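Local coordinates for protease Do-like 2, chloroplastic (Arabidopsis thaliana, PDB 4FLN), which is a chloroplast serine protease that makes the primary cleavage of the photodamaged D1 protein of photosystem II, at residues B[45-53]-B[155-164]. Sequence-based numbering, arbitrary orientation.
Sequences SFLNAVVKV and VGYPLGGDTI
Tyr157 lays its ring against the backbone and side chain of Lys52. The lysine CB sits over one face, 3.7 Å from the ring centroid and 15° off the ring normal, a CH-pi contact, while CG and CD run on past Tyr157 CB. With CG anti to the backbone N (chi1 -177°) and the chain extended beyond it, the lysine carries its amine past the root of the tyrosine to the loop 158-161, where NZ comes to 3.0 Å from Gly161 O. A long aliphatic stem ending in a charge suits a place apolar at one end and bordered by backbone carbonyls at the other. Gly160 and Gly161 both have positive phi, easier without a side chain. Ile164 CG1 lies over the opposite ring face toward the rim, so two aliphatic chains sandwich the ring and limit its tilt. Tyr157 OH donates to Val50 O at 3.1 Å, arriving from above the carbonyl plane; tyrosine suits the place because its faces accept aliphatic carbons while its hydroxyl gives a buried carbonyl a partner.

Branched aliphatic side chains pack beside it. Val50 CG1 meets Tyr157 CE2 at 3.7 Å, its CG2 meets Val155 CG1 at 3.6 Å, and Ile164 CD1 closes in on Val50 CB. Both valines use both methyls of a short, stiff side chain. Leu47, where a type I turn to Val50 begins, adds CD2 against Val155 CG2 at 3.9 Å. Outward, Gly160 O is hydrogen-bonded to Arg173 of a second subunit.

Strand 50-57 opens one six-stranded antiparallel barrel and strand 151-156 the other, joined here by side chains rather than backbone pairing. This is the two-barrel chymotrypsin-like fold, whose catalytic triad lies between the barrels; Gly156 is about 8 Å from the side chain of Ser200, the probable nucleophile.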
ATOM      1  N   SER B  45     -42.417  11.372  21.515  1.00112.36           N
ATOM      2  CA  SER B  45     -42.970  12.582  20.920  1.00104.69           C
ATOM      3  C   SER B  45     -41.848  13.432  20.347  1.00 92.18           C
ATOM      4  O   SER B  45     -42.020  14.095  19.324  1.00 84.61           O
ATOM      5  CB  SER B  45     -43.739  13.387  21.965  1.00107.23           C
ATOM      6  OG  SER B  45     -42.864  13.879  22.965  1.00107.67           O
ATOM      7  N   PHE B  46     -40.701  13.406  21.022  1.00 91.62           N
ATOM      8  CA  PHE B  46     -39.544  14.200  20.623  1.00 83.97           C
ATOM      9  C   PHE B  46     -38.981  13.705  19.306  1.00 78.39           C
ATOM     10  O   PHE B  46     -38.680  14.496  18.413  1.00 85.08           O
ATOM     11  CB  PHE B  46     -38.455  14.174  21.702  1.00 85.83           C
ATOM     12  CG  PHE B  46     -38.797  14.972  22.931  1.00 90.11           C
ATOM     13  CD1 PHE B  46     -39.066  16.328  22.840  1.00 92.41           C
ATOM     14  CD2 PHE B  46     -38.837  14.369  24.177  1.00 92.64           C
ATOM     15  CE1 PHE B  46     -39.384  17.069  23.970  1.00 92.10           C
ATOM     16  CE2 PHE B  46     -39.150  15.107  25.310  1.00 94.42           C
ATOM     17  CZ  PHE B  46     -39.424  16.459  25.203  1.00 90.16           C
ATOM     18  N   LEU B  47     -38.847  12.390  19.185  1.00 70.23           N
ATOM     19  CA  LEU B  47     -38.314  11.793  17.971  1.00 72.58           C
ATOM     20  C   LEU B  47     -39.218  12.082  16.775  1.00 76.19           C
ATOM     21  O   LEU B  47     -38.788  12.005  15.621  1.00 77.49           O
ATOM     22  CB  LEU B  47     -38.136  10.284  18.148  1.00 73.45           C
ATOM     23  CG  LEU B  47     -37.467   9.836  19.449  1.00 72.50           C
ATOM     24  CD1 LEU B  47     -36.985   8.407  19.317  1.00 70.84           C
ATOM     25  CD2 LEU B  47     -36.309  10.750  19.815  1.00 73.83           C
ATOM     26  N   ASN B  48     -40.470  12.422  17.055  1.00 80.13           N
ATOM     27  CA  ASN B  48     -41.435  12.689  15.996  1.00 88.35           C
ATOM     28  C   ASN B  48     -41.203  14.041  15.334  1.00 83.09           C
ATOM     29  O   ASN B  48     -41.762  14.341  14.274  1.00 84.53           O
ATOM     30  CB  ASN B  48     -42.867  12.563  16.523  1.00 95.16           C
ATOM     31  CG  ASN B  48     -43.347  11.121  16.558  1.00101.57           C
ATOM     32  OD1 ASN B  48     -43.826  10.593  15.554  1.00105.08           O
ATOM     33  ND2 ASN B  48     -43.212  10.473  17.714  1.00 99.65           N
ATOM     34  N   ALA B  49     -40.357  14.849  15.957  1.00 70.18           N
ATOM     35  CA  ALA B  49     -40.016  16.145  15.403  1.00 68.51           C
ATOM     36  C   ALA B  49     -38.845  16.033  14.439  1.00 64.94           C
ATOM     37  O   ALA B  49     -38.519  16.992  13.743  1.00 66.30           O
ATOM     38  CB  ALA B  49     -39.686  17.112  16.515  1.00 78.49           C
ATOM     39  N   VAL B  50     -38.209  14.863  14.410  1.00 62.64           N
ATOM     40  CA  VAL B  50     -37.039  14.644  13.561  1.00 58.09           C
ATOM     41  C   VAL B  50     -37.486  14.113  12.215  1.00 56.48           C
ATOM     42  O   VAL B  50     -38.407  13.305  12.134  1.00 61.78           O
ATOM     43  CB  VAL B  50     -36.024  13.657  14.190  1.00 56.60           C
ATOM     44  CG1 VAL B  50     -34.759  13.572  13.349  1.00 47.83           C
ATOM     45  CG2 VAL B  50     -35.680  14.078  15.592  1.00 65.05           C
ATOM     46  N   VAL B  51     -36.822  14.572  11.162  1.00 58.26           N
ATOM     47  CA  VAL B  51     -37.218  14.269   9.793  1.00 56.95           C
ATOM     48  C   VAL B  51     -36.032  13.734   8.993  1.00 58.44           C
ATOM     49  O   VAL B  51     -34.888  14.110   9.243  1.00 66.46           O
ATOM     50  CB  VAL B  51     -37.776  15.543   9.113  1.00 54.79           C
ATOM     51  CG1 VAL B  51     -37.583  15.493   7.618  1.00 66.30           C
ATOM     52  CG2 VAL B  51     -39.236  15.757   9.480  1.00 46.82           C
ATOM     53  N   LYS B  52     -36.300  12.846   8.040  1.00 55.57           N
ATOM     54  CA  LYS B  52     -35.254  12.370   7.143  1.00 57.03           C
ATOM     55  C   LYS B  52     -35.219  13.239   5.884  1.00 56.75           C
ATOM     56  O   LYS B  52     -36.262  13.680   5.388  1.00 59.33           O
ATOM     57  CB  LYS B  52     -35.452  10.890   6.793  1.00 63.64           C
ATOM     58  CG  LYS B  52     -34.348  10.305   5.905  1.00 65.80           C
ATOM     59  CD  LYS B  52     -34.382   8.781   5.870  1.00 65.49           C
ATOM     60  CE  LYS B  52     -33.167   8.217   5.134  1.00 70.01           C
ATOM     61  NZ  LYS B  52     -32.934   6.760   5.376  1.00 67.60           N
ATOM     62  N   VAL B  53     -34.018  13.492   5.375  1.00 50.18           N
ATOM     63  CA  VAL B  53     -33.841  14.435   4.275  1.00 56.57           C
ATOM     64  C   VAL B  53     -33.286  13.768   3.038  1.00 59.12           C
ATOM     65  O   VAL B  53     -32.181  13.227   3.063  1.00 65.49           O
ATOM     66  CB  VAL B  53     -32.864  15.573   4.661  1.00 54.11           C
ATOM     67  CG1 VAL B  53     -32.573  16.455   3.466  1.00 37.53           C
ATOM     68  CG2 VAL B  53     -33.422  16.389   5.814  1.00 63.52           C
ATOM     69  N   VAL B 155     -30.123  12.462  17.622  1.00 42.62           N
ATOM     70  CA  VAL B 155     -31.160  11.724  16.900  1.00 34.40           C
ATOM     71  C   VAL B 155     -31.136  12.007  15.397  1.00 40.78           C
ATOM     72  O   VAL B 155     -31.082  13.162  14.969  1.00 46.09           O
ATOM     73  CB  VAL B 155     -32.555  12.069  17.444  1.00 40.19           C
ATOM     74  CG1 VAL B 155     -33.624  11.377  16.638  1.00 39.87           C
ATOM     75  CG2 VAL B 155     -32.656  11.669  18.907  1.00 48.72           C
ATOM     76  N   GLY B 156     -31.193  10.953  14.593  1.00 41.22           N
ATOM     77  CA  GLY B 156     -31.113  11.110  13.154  1.00 48.85           C
ATOM     78  C   GLY B 156     -31.413   9.851  12.366  1.00 55.44           C
ATOM     79  O   GLY B 156     -31.793   8.824  12.925  1.00 60.43           O
ATOM     80  N   TYR B 157     -31.247   9.931  11.055  1.00 50.85           N
ATOM     81  CA  TYR B 157     -31.515   8.791  10.198  1.00 53.51           C
ATOM     82  C   TYR B 157     -30.241   8.280   9.545  1.00 56.31           C
ATOM     83  O   TYR B 157     -29.720   8.908   8.631  1.00 54.52           O
ATOM     84  CB  TYR B 157     -32.546   9.163   9.132  1.00 53.77           C
ATOM     85  CG  TYR B 157     -33.892   9.506   9.719  1.00 52.98           C
ATOM     86  CD1 TYR B 157     -34.886   8.545   9.829  1.00 50.79           C
ATOM     87  CD2 TYR B 157     -34.164  10.783  10.181  1.00 45.53           C
ATOM     88  CE1 TYR B 157     -36.113   8.848  10.378  1.00 44.11           C
ATOM     89  CE2 TYR B 157     -35.390  11.097  10.732  1.00 40.23           C
ATOM     90  CZ  TYR B 157     -36.362  10.124  10.829  1.00 45.22           C
ATOM     91  OH  TYR B 157     -37.592  10.426  11.370  1.00 49.09           O
ATOM     92  N   PRO B 158     -29.756   7.109   9.988  1.00 70.67           N
ATOM     93  CA  PRO B 158     -28.516   6.546   9.438  1.00 70.57           C
ATOM     94  C   PRO B 158     -28.634   6.360   7.931  1.00 71.78           C
ATOM     95  O   PRO B 158     -29.749   6.296   7.405  1.00 69.45           O
ATOM     96  CB  PRO B 158     -28.428   5.165  10.100  1.00 66.14           C
ATOM     97  CG  PRO B 158     -29.361   5.207  11.256  1.00 67.11           C
ATOM     98  CD  PRO B 158     -30.436   6.176  10.903  1.00 68.92           C
ATOM     99  N   LEU B 159     -27.500   6.288   7.243  1.00 69.38           N
ATOM    100  CA  LEU B 159     -27.509   5.930   5.834  1.00 58.05           C
ATOM    101  C   LEU B 159     -28.045   4.508   5.698  1.00 65.08           C
ATOM    102  O   LEU B 159     -27.565   3.592   6.365  1.00 76.28           O
ATOM    103  CB  LEU B 159     -26.106   6.047   5.243  1.00 50.40           C
ATOM    104  CG  LEU B 159     -25.558   7.475   5.245  1.00 51.58           C
ATOM    105  CD1 LEU B 159     -24.443   7.639   4.237  1.00 37.93           C
ATOM    106  CD2 LEU B 159     -26.673   8.439   4.928  1.00 58.56           C
ATOM    107  N   GLY B 160     -29.058   4.330   4.856  1.00 60.98           N
ATOM    108  CA  GLY B 160     -29.693   3.035   4.690  1.00 58.37           C
ATOM    109  C   GLY B 160     -30.758   2.788   5.740  1.00 61.64           C
ATOM    110  O   GLY B 160     -30.687   3.326   6.843  1.00 73.87           O
ATOM    111  N   GLY B 161     -31.750   1.971   5.401  1.00 59.74           N
ATOM    112  CA  GLY B 161     -32.814   1.636   6.332  1.00 62.14           C
ATOM    113  C   GLY B 161     -33.847   2.738   6.510  1.00 69.73           C
ATOM    114  O   GLY B 161     -33.585   3.907   6.223  1.00 65.67           O
ATOM    115  N   ASP B 162     -35.024   2.356   6.997  1.00 77.46           N
ATOM    116  CA  ASP B 162     -36.156   3.267   7.146  1.00 83.37           C
ATOM    117  C   ASP B 162     -36.297   3.828   8.567  1.00 75.45           C
ATOM    118  O   ASP B 162     -37.214   4.609   8.850  1.00 76.14           O
ATOM    119  CB  ASP B 162     -37.456   2.546   6.766  1.00 93.82           C
ATOM    120  CG  ASP B 162     -37.236   1.421   5.767  1.00108.63           C
ATOM    121  OD1 ASP B 162     -37.235   1.698   4.549  1.00114.46           O
ATOM    122  OD2 ASP B 162     -37.077   0.256   6.200  1.00111.83           O
ATOM    123  N   THR B 163     -35.387   3.439   9.454  1.00 60.80           N
ATOM    124  CA  THR B 163     -35.595   3.622  10.889  1.00 50.53           C
ATOM    125  C   THR B 163     -34.707   4.700  11.514  1.00 50.46           C
ATOM    126  O   THR B 163     -33.576   4.917  11.086  1.00 57.38           O
ATOM    127  CB  THR B 163     -35.441   2.259  11.631  1.00 57.15           C
ATOM    128  OG1 THR B 163     -36.729   1.792  12.032  1.00 59.80           O
ATOM    129  CG2 THR B 163     -34.543   2.356  12.864  1.00 56.25           C
ATOM    130  N   ILE B 164     -35.228   5.374  12.531  1.00 48.16           N
ATOM    131  CA  ILE B 164     -34.475   6.410  13.229  1.00 51.20           C
ATOM    132  C   ILE B 164     -33.504   5.806  14.247  1.00 54.62           C
ATOM    133  O   ILE B 164     -33.786   4.762  14.829  1.00 64.28           O
ATOM    134  CB  ILE B 164     -35.425   7.379  13.954  1.00 52.92           C
ATOM    135  CG1 ILE B 164     -35.012   8.829  13.703  1.00 58.39           C
ATOM    136  CG2 ILE B 164     -35.477   7.066  15.440  1.00 53.09           C
ATOM    137  CD1 ILE B 164     -35.974   9.849  14.285  1.00 66.15           C
TER